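Local atomic coordinates of Phenylalanine/tyrosine ammonia-lyase (Rhodosporidium toruloides, PDB entry 1Y2M), a protein that catalyses the non-oxidative deamination of L-phenylalanine and L-tyrosine, giving trans-cinnamate and p-coumarate in the first step of phenylpropanoid metabolism. Residues T192-T200 with E248-E256. Sequence-based numbering, arbitrary orientation.
Sequences TNFLNHGIT and EAMALFNLE
With CG beside the backbone N and opposite the carbonyl carbon in both H197 (chi1 -68°) and F253 (chi1 -64°), the two side chains run past each other in opposite senses. This torsion of F253 swings its flat ring to offer a face to H197 CB, a CH-pi contact 4.2 Å from the centroid, while H197 ND1 comes to 3.5 Å from F253 CD1. The two ring planes are inclined at 41°, an oblique aromatic pair. The forked end of L255 serves two partners: its CD1 meets CD1 of I199 tip to tip at 3.6 Å, and its CD2 lies 3.8 Å from CB of N193, whose polar amide suits a partly exposed position. Deeper, CG2 of I199 packs over one face of F194, and the unbranched chain of selenomethionine M250, bent at chi3, brings SE to the edge of that ring, 5.0 Å from its centroid, in a Met-aromatic contact. I199 also rests on V233 and V235 of strand 232-237. Both helices finish in Schellman motifs, with N254 and G198 at positive phi, which glycine adopts easily. Two Schellman-capped helix C-termini thus pack together, the antiparallel hairpin 232-237/240-245 leading into the second, within this PAL/histidase-family fold.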
# COMPACT_ATOMS: atom_id res chain seq x y z
N THR B 192 -25.48 4.80 -31.20
CA THR B 192 -25.15 6.13 -31.71
C THR B 192 -26.37 7.08 -31.61
O THR B 192 -26.20 8.27 -31.34
CB THR B 192 -24.51 6.09 -33.15
OG1 THR B 192 -25.47 5.56 -34.08
CG2 THR B 192 -23.24 5.24 -33.15
N ASN B 193 -27.57 6.54 -31.72
CA ASN B 193 -28.78 7.37 -31.50
C ASN B 193 -28.89 7.80 -30.04
O ASN B 193 -29.22 8.97 -29.78
CB ASN B 193 -30.03 6.66 -31.95
CG ASN B 193 -30.22 6.68 -33.44
OD1 ASN B 193 -29.74 7.58 -34.14
ND2 ASN B 193 -30.94 5.70 -33.94
N PHE B 194 -28.56 6.93 -29.08
CA PHE B 194 -28.47 7.37 -27.69
C PHE B 194 -27.48 8.50 -27.54
O PHE B 194 -27.76 9.53 -26.91
CB PHE B 194 -28.11 6.24 -26.75
CG PHE B 194 -29.29 5.45 -26.25
CD1 PHE B 194 -30.42 5.26 -27.02
CD2 PHE B 194 -29.25 4.90 -25.00
CE1 PHE B 194 -31.48 4.52 -26.50
CE2 PHE B 194 -30.28 4.17 -24.49
CZ PHE B 194 -31.39 3.99 -25.24
N LEU B 195 -26.29 8.33 -28.11
CA LEU B 195 -25.31 9.40 -28.03
C LEU B 195 -25.84 10.72 -28.61
O LEU B 195 -25.69 11.77 -28.01
CB LEU B 195 -23.98 9.02 -28.74
CG LEU B 195 -23.13 7.97 -27.97
CD1 LEU B 195 -22.15 7.28 -28.90
CD2 LEU B 195 -22.41 8.60 -26.81
N ASN B 196 -26.41 10.65 -29.79
CA ASN B 196 -26.72 11.85 -30.56
C ASN B 196 -27.94 12.55 -30.04
O ASN B 196 -28.13 13.72 -30.31
CB ASN B 196 -26.82 11.54 -32.04
CG ASN B 196 -25.51 11.03 -32.60
OD1 ASN B 196 -24.44 11.36 -32.08
ND2 ASN B 196 -25.57 10.25 -33.67
N HIS B 197 -28.77 11.82 -29.30
CA HIS B 197 -29.94 12.40 -28.63
C HIS B 197 -29.70 12.63 -27.12
O HIS B 197 -30.62 13.04 -26.42
CB HIS B 197 -31.16 11.50 -28.82
CG HIS B 197 -31.64 11.44 -30.24
ND1 HIS B 197 -32.15 12.53 -30.88
CD2 HIS B 197 -31.64 10.43 -31.15
CE1 HIS B 197 -32.48 12.20 -32.12
NE2 HIS B 197 -32.17 10.93 -32.31
N GLY B 198 -28.48 12.43 -26.63
CA GLY B 198 -28.16 12.72 -25.26
C GLY B 198 -28.91 11.87 -24.26
O GLY B 198 -29.28 12.35 -23.15
N ILE B 199 -29.11 10.60 -24.61
CA ILE B 199 -29.71 9.60 -23.69
C ILE B 199 -28.55 8.81 -23.10
O ILE B 199 -27.81 8.19 -23.85
CB ILE B 199 -30.64 8.66 -24.43
CG1 ILE B 199 -31.78 9.44 -25.10
CG2 ILE B 199 -31.18 7.63 -23.43
CD1 ILE B 199 -32.58 8.60 -26.04
N THR B 200 -28.36 8.86 -21.79
CA THR B 200 -27.20 8.25 -21.15
C THR B 200 -27.70 7.32 -20.05
O THR B 200 -28.38 7.75 -19.10
CB THR B 200 -26.23 9.27 -20.52
OG1 THR B 200 -25.88 10.31 -21.44
CG2 THR B 200 -24.95 8.58 -20.11
N GLU B 248 -39.58 5.06 -22.07
CA GLU B 248 -40.10 6.43 -22.06
C GLU B 248 -39.16 7.38 -22.79
O GLU B 248 -39.60 8.19 -23.63
CB GLU B 248 -40.31 6.92 -20.64
CG GLU B 248 -41.31 6.13 -19.88
CD GLU B 248 -41.37 6.48 -18.39
OE1 GLU B 248 -40.38 6.97 -17.76
OE2 GLU B 248 -42.43 6.18 -17.81
N ALA B 249 -37.87 7.29 -22.49
CA ALA B 249 -36.92 8.19 -23.13
C ALA B 249 -36.89 7.94 -24.63
O ALA B 249 -36.89 8.88 -25.43
CB ALA B 249 -35.51 8.02 -22.53
N MSE B 250 -36.88 6.68 -25.03
CA MSE B 250 -36.82 6.36 -26.44
C MSE B 250 -38.03 6.88 -27.19
O MSE B 250 -37.92 7.34 -28.33
CB MSE B 250 -36.67 4.87 -26.65
CG MSE B 250 -35.24 4.46 -26.33
SE MSE B 250 -34.82 2.62 -26.81
CE MSE B 250 -35.72 1.79 -25.17
N ALA B 251 -39.19 6.85 -26.53
CA ALA B 251 -40.44 7.28 -27.16
C ALA B 251 -40.42 8.80 -27.41
O ALA B 251 -40.94 9.27 -28.43
CB ALA B 251 -41.62 6.92 -26.31
N LEU B 252 -39.83 9.57 -26.49
CA LEU B 252 -39.61 11.02 -26.70
C LEU B 252 -38.85 11.29 -27.98
O LEU B 252 -39.08 12.29 -28.67
CB LEU B 252 -38.82 11.64 -25.53
CG LEU B 252 -39.52 11.82 -24.19
CD1 LEU B 252 -38.52 12.40 -23.18
CD2 LEU B 252 -40.74 12.70 -24.31
N PHE B 253 -37.90 10.42 -28.31
CA PHE B 253 -37.05 10.63 -29.47
C PHE B 253 -37.43 9.78 -30.66
O PHE B 253 -36.71 9.78 -31.64
CB PHE B 253 -35.57 10.48 -29.03
CG PHE B 253 -35.16 11.52 -28.03
CD1 PHE B 253 -34.73 12.75 -28.46
CD2 PHE B 253 -35.34 11.32 -26.69
CE1 PHE B 253 -34.41 13.72 -27.59
CE2 PHE B 253 -35.02 12.30 -25.79
CZ PHE B 253 -34.55 13.51 -26.23
N ASN B 254 -38.59 9.11 -30.61
CA ASN B 254 -39.03 8.11 -31.60
C ASN B 254 -37.98 7.04 -31.97
O ASN B 254 -37.89 6.60 -33.13
CB ASN B 254 -39.68 8.71 -32.87
CG ASN B 254 -40.65 7.70 -33.60
OD1 ASN B 254 -41.25 6.81 -32.96
ND2 ASN B 254 -40.78 7.83 -34.93
N LEU B 255 -37.25 6.58 -30.97
CA LEU B 255 -36.26 5.53 -31.15
C LEU B 255 -36.90 4.19 -30.82
O LEU B 255 -37.69 4.10 -29.88
CB LEU B 255 -35.07 5.78 -30.21
CG LEU B 255 -34.35 7.11 -30.35
CD1 LEU B 255 -33.23 7.22 -29.32
CD2 LEU B 255 -33.81 7.27 -31.77
N GLU B 256 -36.56 3.17 -31.58
CA GLU B 256 -37.09 1.84 -31.37
C GLU B 256 -36.13 0.98 -30.56
O GLU B 256 -34.98 0.86 -30.91
CB GLU B 256 -37.29 1.14 -32.71
CG GLU B 256 -37.78 -0.28 -32.56
CD GLU B 256 -38.36 -0.84 -33.83
OE1 GLU B 256 -38.79 -0.03 -34.68
OE2 GLU B 256 -38.38 -2.08 -33.97